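PDB 6PNR: alpha-glucosidase from [Eubacterium] rectale, which is a family 31 glycoside hydrolase that probably releases sulfoquinovose from alpha-linked sulfoquinovosides. Local coordinates for residues Ile374-Thr379 with Tyr424-Glu429; Lys336-Thr341 with Phe368-Asp373; Glu505-Trp510 with Phe532-Asp537; Trp291-Glu296 with Asp300-Ile305. All coordinates share one frame; numbering follows the deposited sequence.

Interaction 1 of 4, residues Ile374-Thr379 with Tyr424-Glu429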
# COMPACT_ATOMS: atom_id res chain seq x y z
N ILE A 374 5.84 -27.00 -32.75
CA ILE A 374 5.59 -25.67 -33.34
C ILE A 374 6.89 -24.89 -33.48
O ILE A 374 7.13 -24.23 -34.50
CB ILE A 374 4.55 -24.91 -32.49
CG1 ILE A 374 3.15 -25.50 -32.68
CG2 ILE A 374 4.55 -23.41 -32.81
CD1 ILE A 374 2.11 -24.88 -31.80
N ILE A 375 7.75 -24.95 -32.46
CA ILE A 375 9.04 -24.26 -32.52
C ILE A 375 9.94 -24.90 -33.58
O ILE A 375 10.55 -24.21 -34.40
CB ILE A 375 9.72 -24.24 -31.13
CG1 ILE A 375 8.82 -23.53 -30.10
CG2 ILE A 375 11.12 -23.61 -31.23
CD1 ILE A 375 9.32 -23.65 -28.66
N LYS A 376 10.01 -26.24 -33.58
CA LYS A 376 10.85 -26.93 -34.56
C LYS A 376 10.40 -26.64 -35.99
O LYS A 376 11.22 -26.34 -36.87
CB LYS A 376 10.82 -28.44 -34.32
CG LYS A 376 11.43 -28.91 -33.01
CD LYS A 376 11.39 -30.45 -32.95
CE LYS A 376 11.80 -30.98 -31.60
NZ LYS A 376 11.83 -32.48 -31.63
N GLU A 377 9.09 -26.70 -36.23
CA GLU A 377 8.56 -26.62 -37.59
C GLU A 377 8.57 -25.18 -38.12
O GLU A 377 8.97 -24.94 -39.26
CB GLU A 377 7.14 -27.20 -37.65
CG GLU A 377 6.50 -27.17 -39.04
CD GLU A 377 5.07 -27.74 -39.07
OE1 GLU A 377 4.54 -28.10 -38.00
OE2 GLU A 377 4.48 -27.81 -40.16
N TYR A 378 8.11 -24.22 -37.31
CA TYR A 378 7.84 -22.89 -37.83
C TYR A 378 8.88 -21.84 -37.46
O TYR A 378 8.91 -20.78 -38.09
CB TYR A 378 6.46 -22.41 -37.35
CG TYR A 378 5.31 -23.28 -37.82
CD1 TYR A 378 4.98 -23.35 -39.17
CD2 TYR A 378 4.53 -23.98 -36.91
CE1 TYR A 378 3.91 -24.12 -39.60
CE2 TYR A 378 3.46 -24.76 -37.34
CZ TYR A 378 3.16 -24.82 -38.69
OH TYR A 378 2.10 -25.59 -39.12
N THR A 379 9.72 -22.10 -36.46
CA THR A 379 10.83 -21.21 -36.17
C THR A 379 12.13 -21.83 -36.69
O THR A 379 12.67 -21.39 -37.71
CB THR A 379 10.87 -20.90 -34.66
OG1 THR A 379 9.74 -20.08 -34.31
CG2 THR A 379 12.16 -20.17 -34.26
N TYR A 424 14.20 -25.55 -24.54
CA TYR A 424 15.44 -26.30 -24.44
C TYR A 424 15.34 -27.61 -25.22
O TYR A 424 16.25 -27.97 -25.97
CB TYR A 424 15.77 -26.55 -22.96
CG TYR A 424 17.04 -27.36 -22.72
CD1 TYR A 424 18.28 -26.74 -22.68
CD2 TYR A 424 16.99 -28.73 -22.51
CE1 TYR A 424 19.44 -27.46 -22.45
CE2 TYR A 424 18.15 -29.47 -22.28
CZ TYR A 424 19.37 -28.83 -22.25
OH TYR A 424 20.53 -29.54 -22.02
N GLU A 425 14.23 -28.32 -25.07
CA GLU A 425 14.11 -29.62 -25.73
C GLU A 425 13.95 -29.46 -27.24
O GLU A 425 14.56 -30.22 -28.00
CB GLU A 425 12.96 -30.41 -25.10
CG GLU A 425 13.34 -30.83 -23.66
CD GLU A 425 12.34 -31.75 -22.97
OE1 GLU A 425 11.28 -32.08 -23.55
OE2 GLU A 425 12.62 -32.14 -21.82
N ALA A 426 13.21 -28.45 -27.69
CA ALA A 426 13.15 -28.16 -29.12
C ALA A 426 14.56 -27.98 -29.70
O ALA A 426 14.89 -28.55 -30.74
CB ALA A 426 12.30 -26.91 -29.39
N VAL A 427 15.39 -27.19 -29.02
CA VAL A 427 16.74 -26.93 -29.52
C VAL A 427 17.60 -28.17 -29.40
O VAL A 427 18.32 -28.54 -30.34
CB VAL A 427 17.36 -25.73 -28.78
CG1 VAL A 427 18.82 -25.59 -29.12
CG2 VAL A 427 16.60 -24.45 -29.14
N LYS A 428 17.55 -28.85 -28.26
CA LYS A 428 18.40 -30.02 -28.04
C LYS A 428 18.05 -31.14 -29.02
O LYS A 428 18.94 -31.73 -29.65
CB LYS A 428 18.27 -30.49 -26.60
CG LYS A 428 19.23 -31.62 -26.21
CD LYS A 428 18.91 -32.15 -24.82
CE LYS A 428 20.03 -33.02 -24.23
NZ LYS A 428 20.99 -32.24 -23.37
N GLU A 429 16.76 -31.48 -29.13
CA GLU A 429 16.35 -32.55 -30.03
C GLU A 429 16.69 -32.23 -31.47
O GLU A 429 16.90 -33.14 -32.28
CB GLU A 429 14.85 -32.83 -29.87
CG GLU A 429 14.48 -33.36 -28.48
CD GLU A 429 12.99 -33.46 -28.26
OE1 GLU A 429 12.22 -33.19 -29.21
OE2 GLU A 429 12.57 -33.82 -27.13
O HOH W 1 13.84 -33.04 -33.93
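Helix segments Ile374-Thr379 and Tyr424-Glu429 approach most closely at Lys376 and Ala426, whose CA atoms lie 6.0 Å apart. The segment axes pass within 9.5 Å and cross at -63°. Both belong to the helical layer of the family 31 TIM barrel, helix 365-380 packing on helix 408-429; Ile375 and Val427 both touch Trp387 of strand 386-389, which places the crossing against the barrel wall.

The apolar part of the contact is small. Ile375 turns its CG2 branch, which points away from its own amide nitrogen, onto the methyl of Ala426, with Ile375 CG2 4.0 Å from Ala426 CB. Lys376 runs alongside Ala426, its CE 4.0 Å from Ala426 CA. With CG anti to the carbonyl carbon (chi1 -65°) and the chain extended beyond it, Lys376 reaches across Glu429 at about a right angle and forms a salt bridge, Lys376 NZ to Glu429 OE1, of 2.6 Å. The ammonium meets OE1 nearly along its C-O axis. Glu429 OE2 is taken by Lys372 in a second salt bridge, so two lysines bind one carboxylate and probably keep it charged. Replacing Lys376 by a methionine would probably leave Glu429 OE1 without its charged mate and the carboxylate freer to turn. Beside the bridge, Lys376 NZ also donates to a water at 3.1 Å, which reaches Glu429 O through a weak bond.

Interaction 2 of 4, residues Lys336-Thr341 with Phe368-Asp373. With SO4 (sulfate ion), chain F.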
# COMPACT_ATOMS: atom_id res chain seq x y z
N LYS A 336 -7.61 -29.59 -30.54
CA LYS A 336 -6.95 -30.71 -29.88
C LYS A 336 -7.01 -30.65 -28.36
O LYS A 336 -6.45 -31.53 -27.70
CB LYS A 336 -5.49 -30.79 -30.34
CG LYS A 336 -5.36 -30.92 -31.85
CD LYS A 336 -3.92 -31.02 -32.32
CE LYS A 336 -3.87 -31.27 -33.83
NZ LYS A 336 -2.48 -31.43 -34.34
N GLY A 337 -7.68 -29.65 -27.80
CA GLY A 337 -7.83 -29.56 -26.35
C GLY A 337 -6.54 -29.31 -25.61
O GLY A 337 -6.33 -29.88 -24.53
N TYR A 338 -5.66 -28.46 -26.14
CA TYR A 338 -4.33 -28.25 -25.59
C TYR A 338 -4.22 -27.00 -24.72
O TYR A 338 -3.11 -26.61 -24.36
CB TYR A 338 -3.30 -28.18 -26.71
CG TYR A 338 -3.01 -29.51 -27.37
CD1 TYR A 338 -3.46 -30.71 -26.80
CD2 TYR A 338 -2.26 -29.59 -28.54
CE1 TYR A 338 -3.18 -31.93 -27.40
CE2 TYR A 338 -1.97 -30.81 -29.14
CZ TYR A 338 -2.44 -31.97 -28.56
OH TYR A 338 -2.17 -33.18 -29.14
N PHE A 339 -5.34 -26.38 -24.35
CA PHE A 339 -5.34 -25.18 -23.52
C PHE A 339 -5.80 -25.50 -22.11
O PHE A 339 -6.64 -26.38 -21.89
CB PHE A 339 -6.24 -24.09 -24.11
CG PHE A 339 -5.73 -23.49 -25.40
CD1 PHE A 339 -4.48 -22.88 -25.45
CD2 PHE A 339 -6.51 -23.49 -26.55
CE1 PHE A 339 -4.01 -22.31 -26.63
CE2 PHE A 339 -6.04 -22.93 -27.73
CZ PHE A 339 -4.79 -22.34 -27.77
N ALA A 340 -5.26 -24.76 -21.14
CA ALA A 340 -5.81 -24.79 -19.79
C ALA A 340 -7.28 -24.37 -19.80
O ALA A 340 -7.70 -23.50 -20.58
CB ALA A 340 -5.02 -23.86 -18.88
N THR A 341 -8.07 -24.97 -18.91
CA THR A 341 -9.52 -24.82 -18.93
C THR A 341 -10.03 -24.29 -17.60
O THR A 341 -9.33 -24.33 -16.58
CB THR A 341 -10.21 -26.16 -19.23
OG1 THR A 341 -9.71 -27.16 -18.33
CG2 THR A 341 -9.94 -26.59 -20.65
N PHE A 368 2.61 -30.18 -24.56
CA PHE A 368 4.02 -29.82 -24.47
C PHE A 368 4.77 -30.21 -25.74
O PHE A 368 5.44 -29.38 -26.37
CB PHE A 368 4.63 -30.47 -23.22
CG PHE A 368 6.07 -30.09 -22.92
CD1 PHE A 368 7.13 -30.86 -23.40
CD2 PHE A 368 6.37 -29.01 -22.11
CE1 PHE A 368 8.45 -30.53 -23.10
CE2 PHE A 368 7.69 -28.67 -21.82
CZ PHE A 368 8.73 -29.43 -22.30
N GLU A 369 4.64 -31.48 -26.16
CA GLU A 369 5.29 -31.93 -27.39
C GLU A 369 4.76 -31.16 -28.60
O GLU A 369 5.52 -30.82 -29.51
CB GLU A 369 5.07 -33.43 -27.57
CG GLU A 369 5.83 -34.26 -26.56
CD GLU A 369 7.32 -34.10 -26.73
OE1 GLU A 369 7.79 -34.11 -27.89
OE2 GLU A 369 8.03 -33.95 -25.71
N TRP A 370 3.45 -30.89 -28.63
CA TRP A 370 2.88 -30.11 -29.73
C TRP A 370 3.55 -28.75 -29.83
O TRP A 370 3.92 -28.30 -30.92
CB TRP A 370 1.38 -29.97 -29.51
CG TRP A 370 0.65 -29.09 -30.50
CD1 TRP A 370 0.33 -29.39 -31.79
CD2 TRP A 370 0.08 -27.79 -30.24
NE1 TRP A 370 -0.37 -28.35 -32.36
CE2 TRP A 370 -0.54 -27.36 -31.43
CE3 TRP A 370 0.05 -26.95 -29.12
CZ2 TRP A 370 -1.19 -26.12 -31.53
CZ3 TRP A 370 -0.59 -25.72 -29.22
CH2 TRP A 370 -1.20 -25.32 -30.42
N PHE A 371 3.74 -28.07 -28.69
CA PHE A 371 4.32 -26.73 -28.77
C PHE A 371 5.79 -26.79 -29.13
O PHE A 371 6.29 -25.96 -29.90
CB PHE A 371 4.10 -25.95 -27.47
CG PHE A 371 4.03 -24.45 -27.67
CD1 PHE A 371 5.18 -23.69 -27.64
CD2 PHE A 371 2.83 -23.83 -27.95
CE1 PHE A 371 5.13 -22.31 -27.86
CE2 PHE A 371 2.77 -22.46 -28.17
CZ PHE A 371 3.92 -21.70 -28.13
N LYS A 372 6.49 -27.80 -28.61
CA LYS A 372 7.85 -28.06 -29.05
C LYS A 372 7.91 -28.23 -30.57
O LYS A 372 8.79 -27.68 -31.23
CB LYS A 372 8.39 -29.30 -28.33
CG LYS A 372 9.88 -29.53 -28.50
CD LYS A 372 10.30 -30.93 -28.05
CE LYS A 372 9.79 -31.29 -26.67
NZ LYS A 372 10.34 -32.63 -26.26
N ASP A 373 6.95 -28.97 -31.14
CA ASP A 373 6.95 -29.18 -32.59
C ASP A 373 6.64 -27.89 -33.34
O ASP A 373 7.13 -27.70 -34.46
CB ASP A 373 5.94 -30.26 -32.97
CG ASP A 373 6.43 -31.68 -32.63
OD1 ASP A 373 7.64 -31.87 -32.38
OD2 ASP A 373 5.59 -32.60 -32.62
S SO4 F . -0.40 -33.66 -32.51
O1 SO4 F . 0.68 -33.35 -31.58
O2 SO4 F . -1.69 -33.44 -31.86
O3 SO4 F . -0.30 -32.78 -33.68
O4 SO4 F . -0.31 -35.05 -32.94
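A bound sulfate and an aromatic contact between Tyr338 and Trp370 mark the place where the loop after helix 328-335 meets helix 365-380. Tyr338 brings its CD2-CE2 side over one face of the indole: Tyr338 CD2 lies 3.4 Å from Trp370 CD2, offset toward the rim. The planes of the phenol and the five-membered ring make 58° with centroids 4.9 Å apart, an oblique pairing that is neither a stack nor an edge-to-face contact. Trp370 presents this face because its CG stands anti to the backbone N (chi1 175°), carrying the indole out from the helix. On the tyrosine itself, Lys336 CB sits over the ring centre.

Between Lys336 and Tyr338 the chain turns in a Schellman motif that ends helix 328-335, with Gly337 at positive phi. Both flanking side chains converge on the sulfate, which probably comes from the crystallisation liquor. Lys336 NZ donates to sulfate O3 at 2.6 Å and weakly to O2, while Tyr338 OH donates to that same O2 at 2.8 Å. Glu332 OE2 accepts from Trp370 NE1 and forms a salt bridge with Lys336 NZ, linking indole and ammonium. With an alanine in place of Trp370, Glu332 would probably lose its indole donor, and a gap beside CD2 and CE2 of Tyr338 would leave that ring less confined. Helix 365-380 also sets Glu366 and Ala367 against Tyr338.

Interaction 3 of 4, residues Glu505-Trp510 with Phe532-Asp537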
# COMPACT_ATOMS: atom_id res chain seq x y z
N GLU A 505 20.68 10.23 -25.48
CA GLU A 505 21.69 10.02 -24.45
C GLU A 505 21.46 8.70 -23.72
O GLU A 505 22.41 7.98 -23.41
CB GLU A 505 21.68 11.20 -23.46
CG GLU A 505 22.76 11.10 -22.37
CD GLU A 505 22.49 12.01 -21.18
OE1 GLU A 505 21.36 12.54 -21.08
OE2 GLU A 505 23.40 12.18 -20.34
N LEU A 506 20.20 8.39 -23.43
CA LEU A 506 19.88 7.12 -22.77
C LEU A 506 20.29 5.93 -23.63
O LEU A 506 20.87 4.97 -23.12
CB LEU A 506 18.38 7.05 -22.46
CG LEU A 506 18.09 5.66 -21.86
CD1 LEU A 506 18.66 5.57 -20.44
CD2 LEU A 506 16.64 5.35 -21.92
N PHE A 507 19.96 5.96 -24.92
CA PHE A 507 20.35 4.85 -25.77
C PHE A 507 21.86 4.66 -25.75
O PHE A 507 22.35 3.53 -25.64
CB PHE A 507 19.86 5.05 -27.21
CG PHE A 507 20.34 3.98 -28.16
CD1 PHE A 507 21.60 4.05 -28.74
CD2 PHE A 507 19.55 2.87 -28.42
CE1 PHE A 507 22.06 3.04 -29.59
CE2 PHE A 507 20.00 1.86 -29.26
CZ PHE A 507 21.26 1.95 -29.84
N LEU A 508 22.61 5.76 -25.84
CA LEU A 508 24.07 5.65 -25.92
C LEU A 508 24.68 5.19 -24.60
O LEU A 508 25.60 4.37 -24.60
CB LEU A 508 24.67 6.99 -26.36
CG LEU A 508 24.39 7.32 -27.83
CD1 LEU A 508 24.79 8.75 -28.13
CD2 LEU A 508 25.12 6.34 -28.75
N ARG A 509 24.20 5.72 -23.47
CA ARG A 509 24.66 5.23 -22.17
C ARG A 509 24.35 3.75 -21.99
O ARG A 509 25.14 3.01 -21.39
CB ARG A 509 24.04 6.03 -21.02
CG ARG A 509 24.64 7.41 -20.79
CD ARG A 509 26.14 7.33 -20.44
NE ARG A 509 26.63 8.65 -20.07
CZ ARG A 509 27.91 9.01 -19.99
NH1 ARG A 509 28.87 8.14 -20.26
NH2 ARG A 509 28.22 10.26 -19.64
N TRP A 510 23.18 3.30 -22.47
CA TRP A 510 22.85 1.88 -22.36
C TRP A 510 23.76 1.03 -23.25
O TRP A 510 24.20 -0.05 -22.85
CB TRP A 510 21.38 1.65 -22.73
CG TRP A 510 20.65 0.57 -21.92
CD1 TRP A 510 20.99 -0.75 -21.79
CD2 TRP A 510 19.44 0.76 -21.17
NE1 TRP A 510 20.06 -1.39 -20.99
CE2 TRP A 510 19.10 -0.49 -20.61
CE3 TRP A 510 18.61 1.86 -20.91
CZ2 TRP A 510 17.98 -0.67 -19.79
CZ3 TRP A 510 17.50 1.69 -20.10
CH2 TRP A 510 17.19 0.43 -19.55
N PHE A 532 13.14 7.61 -29.44
CA PHE A 532 14.41 7.61 -30.14
C PHE A 532 14.78 6.20 -30.58
O PHE A 532 14.66 5.25 -29.80
CB PHE A 532 15.51 8.17 -29.25
CG PHE A 532 16.88 8.15 -29.88
CD1 PHE A 532 17.28 9.18 -30.71
CD2 PHE A 532 17.75 7.10 -29.65
CE1 PHE A 532 18.52 9.18 -31.28
CE2 PHE A 532 19.01 7.08 -30.24
CZ PHE A 532 19.40 8.12 -31.05
N GLN A 533 15.19 6.06 -31.84
CA GLN A 533 15.82 4.85 -32.36
C GLN A 533 17.21 5.19 -32.87
O GLN A 533 17.41 6.27 -33.42
CB GLN A 533 14.99 4.23 -33.50
CG GLN A 533 13.50 4.14 -33.21
CD GLN A 533 13.19 3.17 -32.07
OE1 GLN A 533 14.04 2.37 -31.67
NE2 GLN A 533 11.97 3.26 -31.54
N TYR A 534 18.17 4.27 -32.68
CA TYR A 534 19.54 4.55 -33.09
C TYR A 534 19.63 4.98 -34.54
O TYR A 534 20.48 5.81 -34.89
CB TYR A 534 20.43 3.32 -32.85
CG TYR A 534 20.28 2.19 -33.86
CD1 TYR A 534 20.98 2.19 -35.06
CD2 TYR A 534 19.43 1.10 -33.60
CE1 TYR A 534 20.84 1.15 -35.99
CE2 TYR A 534 19.29 0.07 -34.51
CZ TYR A 534 20.01 0.10 -35.71
OH TYR A 534 19.87 -0.91 -36.62
N TYR A 535 18.78 4.43 -35.41
CA TYR A 535 18.82 4.75 -36.83
C TYR A 535 18.18 6.10 -37.16
O TYR A 535 18.10 6.45 -38.34
CB TYR A 535 18.17 3.64 -37.64
CG TYR A 535 16.81 3.17 -37.15
CD1 TYR A 535 15.66 3.90 -37.41
CD2 TYR A 535 16.67 1.96 -36.48
CE1 TYR A 535 14.41 3.47 -36.98
CE2 TYR A 535 15.43 1.52 -36.04
CZ TYR A 535 14.30 2.26 -36.30
OH TYR A 535 13.08 1.81 -35.87
N ASP A 536 17.72 6.84 -36.15
CA ASP A 536 17.19 8.18 -36.35
C ASP A 536 18.28 9.23 -36.51
O ASP A 536 17.99 10.33 -36.99
CB ASP A 536 16.33 8.62 -35.15
CG ASP A 536 14.98 7.91 -35.07
OD1 ASP A 536 14.57 7.24 -36.04
OD2 ASP A 536 14.35 8.02 -33.99
N ASP A 537 19.52 8.93 -36.11
CA ASP A 537 20.51 9.97 -35.86
C ASP A 537 21.86 9.52 -36.38
O ASP A 537 22.37 8.49 -35.93
CB ASP A 537 20.59 10.27 -34.36
CG ASP A 537 21.53 11.42 -34.04
OD1 ASP A 537 21.18 12.58 -34.40
OD2 ASP A 537 22.58 11.19 -33.41
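Close to where Phe507 meets Phe532 and Tyr534, Asp537 OD2 is gripped by Lys504 NZ in a salt bridge and by Thr540 OG1 in a hydrogen bond. Asp537 is the N-cap of helix 538-568, and its side chain also caps a backbone N of that helix; since Lys504 stands at the start of helix 504-514, its salt bridge ties the two helices together beside an apolar contact.

That contact centres on Phe507, whose CG lies opposite the backbone N (chi1 176°), directing the ring from helix 504-514 toward the loop Phe532-Asp537. Its far end takes Tyr534: Phe507 CZ lies 3.4 Å from Tyr534 CB, and this methylene sits over one face of the phenylalanine ring. Its near end takes Phe532, with Phe507 CB 3.7 Å from Phe532 CE2; the two side chains cross at about a right angle, and Phe507 CG lies in the plane of the Phe532 ring, at its edge.

Within the loop, Gln533 N donates to Asp536 OD2 at 3.0 Å from above the carboxylate plane, and Asp536 N returns to Gln533 O at 2.8 Å round the 3-10 turn 534-536. The Tyr534 hydroxyl bonds Thr260 OG1.

No hydrogen bond links the two segments, so their mutual attraction rests on dispersion and the burial of carbon surface, while polar fastening comes from Lys504, on Asp537, and Arg502, which bonds Phe532 O.

Interaction 4 of 4, residues Trp291-Glu296 with Asp300-Ile305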
# COMPACT_ATOMS: atom_id res chain seq x y z
N TRP A 291 2.45 -18.29 -34.00
CA TRP A 291 3.90 -18.44 -34.22
C TRP A 291 4.24 -19.12 -35.55
O TRP A 291 4.92 -20.15 -35.60
CB TRP A 291 4.52 -19.19 -33.05
CG TRP A 291 3.97 -18.72 -31.74
CD1 TRP A 291 3.35 -19.49 -30.78
CD2 TRP A 291 3.94 -17.38 -31.25
NE1 TRP A 291 2.95 -18.69 -29.73
CE2 TRP A 291 3.31 -17.39 -29.99
CE3 TRP A 291 4.40 -16.15 -31.76
CZ2 TRP A 291 3.12 -16.24 -29.23
CZ3 TRP A 291 4.22 -15.00 -30.99
CH2 TRP A 291 3.59 -15.06 -29.75
N LYS A 292 3.76 -18.51 -36.64
CA LYS A 292 4.14 -18.81 -38.01
C LYS A 292 4.44 -17.49 -38.69
O LYS A 292 3.81 -16.48 -38.37
CB LYS A 292 3.02 -19.54 -38.77
CG LYS A 292 2.46 -20.74 -38.01
CD LYS A 292 1.65 -21.68 -38.89
CE LYS A 292 0.31 -21.10 -39.28
NZ LYS A 292 -0.48 -22.11 -40.04
N TYR A 293 5.39 -17.49 -39.63
CA TYR A 293 5.79 -16.20 -40.18
C TYR A 293 4.62 -15.59 -40.95
O TYR A 293 3.73 -16.30 -41.45
CB TYR A 293 7.05 -16.31 -41.04
CG TYR A 293 6.89 -16.77 -42.47
CD1 TYR A 293 6.98 -18.12 -42.80
CD2 TYR A 293 6.71 -15.85 -43.51
CE1 TYR A 293 6.87 -18.55 -44.11
CE2 TYR A 293 6.59 -16.28 -44.83
CZ TYR A 293 6.67 -17.63 -45.12
OH TYR A 293 6.56 -18.08 -46.42
N HIS A 294 4.58 -14.27 -40.97
CA HIS A 294 3.46 -13.54 -41.54
C HIS A 294 3.72 -13.36 -43.03
O HIS A 294 4.63 -12.63 -43.42
CB HIS A 294 3.28 -12.19 -40.83
CG HIS A 294 1.95 -11.56 -41.07
ND1 HIS A 294 1.65 -10.88 -42.24
CD2 HIS A 294 0.83 -11.51 -40.31
CE1 HIS A 294 0.41 -10.44 -42.18
NE2 HIS A 294 -0.11 -10.81 -41.02
N LYS A 295 2.91 -14.02 -43.86
CA LYS A 295 3.24 -14.11 -45.27
C LYS A 295 2.99 -12.80 -46.01
O LYS A 295 3.55 -12.61 -47.10
CB LYS A 295 2.46 -15.25 -45.93
CG LYS A 295 2.88 -16.63 -45.41
CD LYS A 295 2.57 -17.75 -46.38
CE LYS A 295 3.12 -19.08 -45.87
NZ LYS A 295 2.81 -20.21 -46.79
N GLU A 296 2.18 -11.90 -45.46
CA GLU A 296 1.96 -10.61 -46.10
C GLU A 296 2.99 -9.57 -45.68
O GLU A 296 3.49 -8.82 -46.51
CB GLU A 296 0.54 -10.11 -45.81
CG GLU A 296 -0.49 -11.23 -45.66
CD GLU A 296 -0.50 -12.22 -46.84
OE1 GLU A 296 -0.41 -11.77 -48.00
OE2 GLU A 296 -0.59 -13.44 -46.58
N ASP A 300 7.90 -14.74 -48.38
CA ASP A 300 9.08 -15.54 -48.70
C ASP A 300 10.21 -15.30 -47.70
O ASP A 300 11.39 -15.24 -48.06
CB ASP A 300 9.54 -15.27 -50.13
CG ASP A 300 8.53 -15.76 -51.17
OD1 ASP A 300 7.58 -16.50 -50.81
OD2 ASP A 300 8.69 -15.40 -52.36
N LEU A 301 9.85 -15.15 -46.43
CA LEU A 301 10.88 -14.99 -45.40
C LEU A 301 11.95 -16.07 -45.44
O LEU A 301 13.14 -15.72 -45.34
CB LEU A 301 10.21 -14.92 -44.02
CG LEU A 301 11.15 -14.72 -42.82
CD1 LEU A 301 11.99 -13.48 -42.99
CD2 LEU A 301 10.36 -14.65 -41.52
N PRO A 302 11.64 -17.36 -45.61
CA PRO A 302 12.72 -18.37 -45.64
C PRO A 302 13.77 -18.08 -46.69
O PRO A 302 14.97 -18.27 -46.46
CB PRO A 302 11.97 -19.68 -45.92
CG PRO A 302 10.58 -19.45 -45.37
CD PRO A 302 10.31 -18.00 -45.73
N LYS A 303 13.35 -17.61 -47.86
CA LYS A 303 14.30 -17.21 -48.89
C LYS A 303 15.16 -16.03 -48.42
O LYS A 303 16.38 -16.02 -48.62
CB LYS A 303 13.53 -16.86 -50.17
CG LYS A 303 14.37 -16.85 -51.43
CD LYS A 303 13.51 -16.63 -52.69
CE LYS A 303 14.38 -16.69 -53.96
NZ LYS A 303 13.59 -16.54 -55.22
N LYS A 304 14.53 -15.02 -47.81
CA LYS A 304 15.27 -13.86 -47.32
C LYS A 304 16.29 -14.26 -46.26
O LYS A 304 17.41 -13.73 -46.24
CB LYS A 304 14.33 -12.82 -46.74
CG LYS A 304 13.31 -12.26 -47.71
CD LYS A 304 13.96 -11.25 -48.64
CE LYS A 304 12.92 -10.31 -49.23
NZ LYS A 304 11.89 -11.06 -49.99
N ILE A 305 15.91 -15.17 -45.36
CA ILE A 305 16.84 -15.64 -44.34
C ILE A 305 18.07 -16.26 -44.98
O ILE A 305 19.21 -15.99 -44.57
CB ILE A 305 16.13 -16.61 -43.38
CG1 ILE A 305 15.13 -15.84 -42.51
CG2 ILE A 305 17.15 -17.33 -42.51
CD1 ILE A 305 14.18 -16.72 -41.71
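A CH-pi contact packs Tyr293, in the loop after strand 285-287, onto the first turn of helix 301-310, on the outer side of the TIM-barrel domain. Leu301 CB and Pro302 CD share one face of the tyrosine ring, each 4.1 Å from its centroid. Their offsets from the ring normal, 29° and 27°, place both carbons over the face. The ring lies here because Tyr293 CG sits between the backbone N and the carbonyl carbon (chi1 82°).

At the root of the ring, Leu301 CD2 touches Tyr293 CB at 3.7 Å, the two side chains running past each other in opposite directions. Proline instead crosses the tyrosine at about a right angle, Pro302 CD 3.7 Å from Tyr293 CZ. Leu301 also reaches Phe315 of strand 314-319, so this residue links the loop tyrosine to the barrel wall.

Asp300 holds the N-cap position without a capping bond from its side chain, though its carbonyl O accepts Lys304 N. Proline, lacking an N-H, suits the first turn, where helix amides have no preceding carbonyl to bond. Since Pro302 CD is bonded to the amide nitrogen, its hydrogens are probably somewhat polarised, which would strengthen their attraction to the pi cloud.

How the interactions relate
All four contacts lie in the range of the family 31 TIM-barrel domain. Along the chain they open and close in series: interaction 4, interaction 2, interaction 1, then interaction 3. Interactions 1 and 2 share helix 365-380, their centres 14 Å apart, and Lys372 of interaction 2 forms salt bridges with Glu425 and Glu429 of interaction 1. Interaction 4 adjoins both: Trp291 meets Phe371 of interaction 2, and Tyr378 of interaction 1 packs on Trp291 and Lys292. These three therefore join one flank of the barrel around helix 365-380. Interaction 3 packs a separate part, its nearest atoms about 16 Å from interaction 4, yet the Phe507 side chain lies about 14 Å from the bound inhibitor.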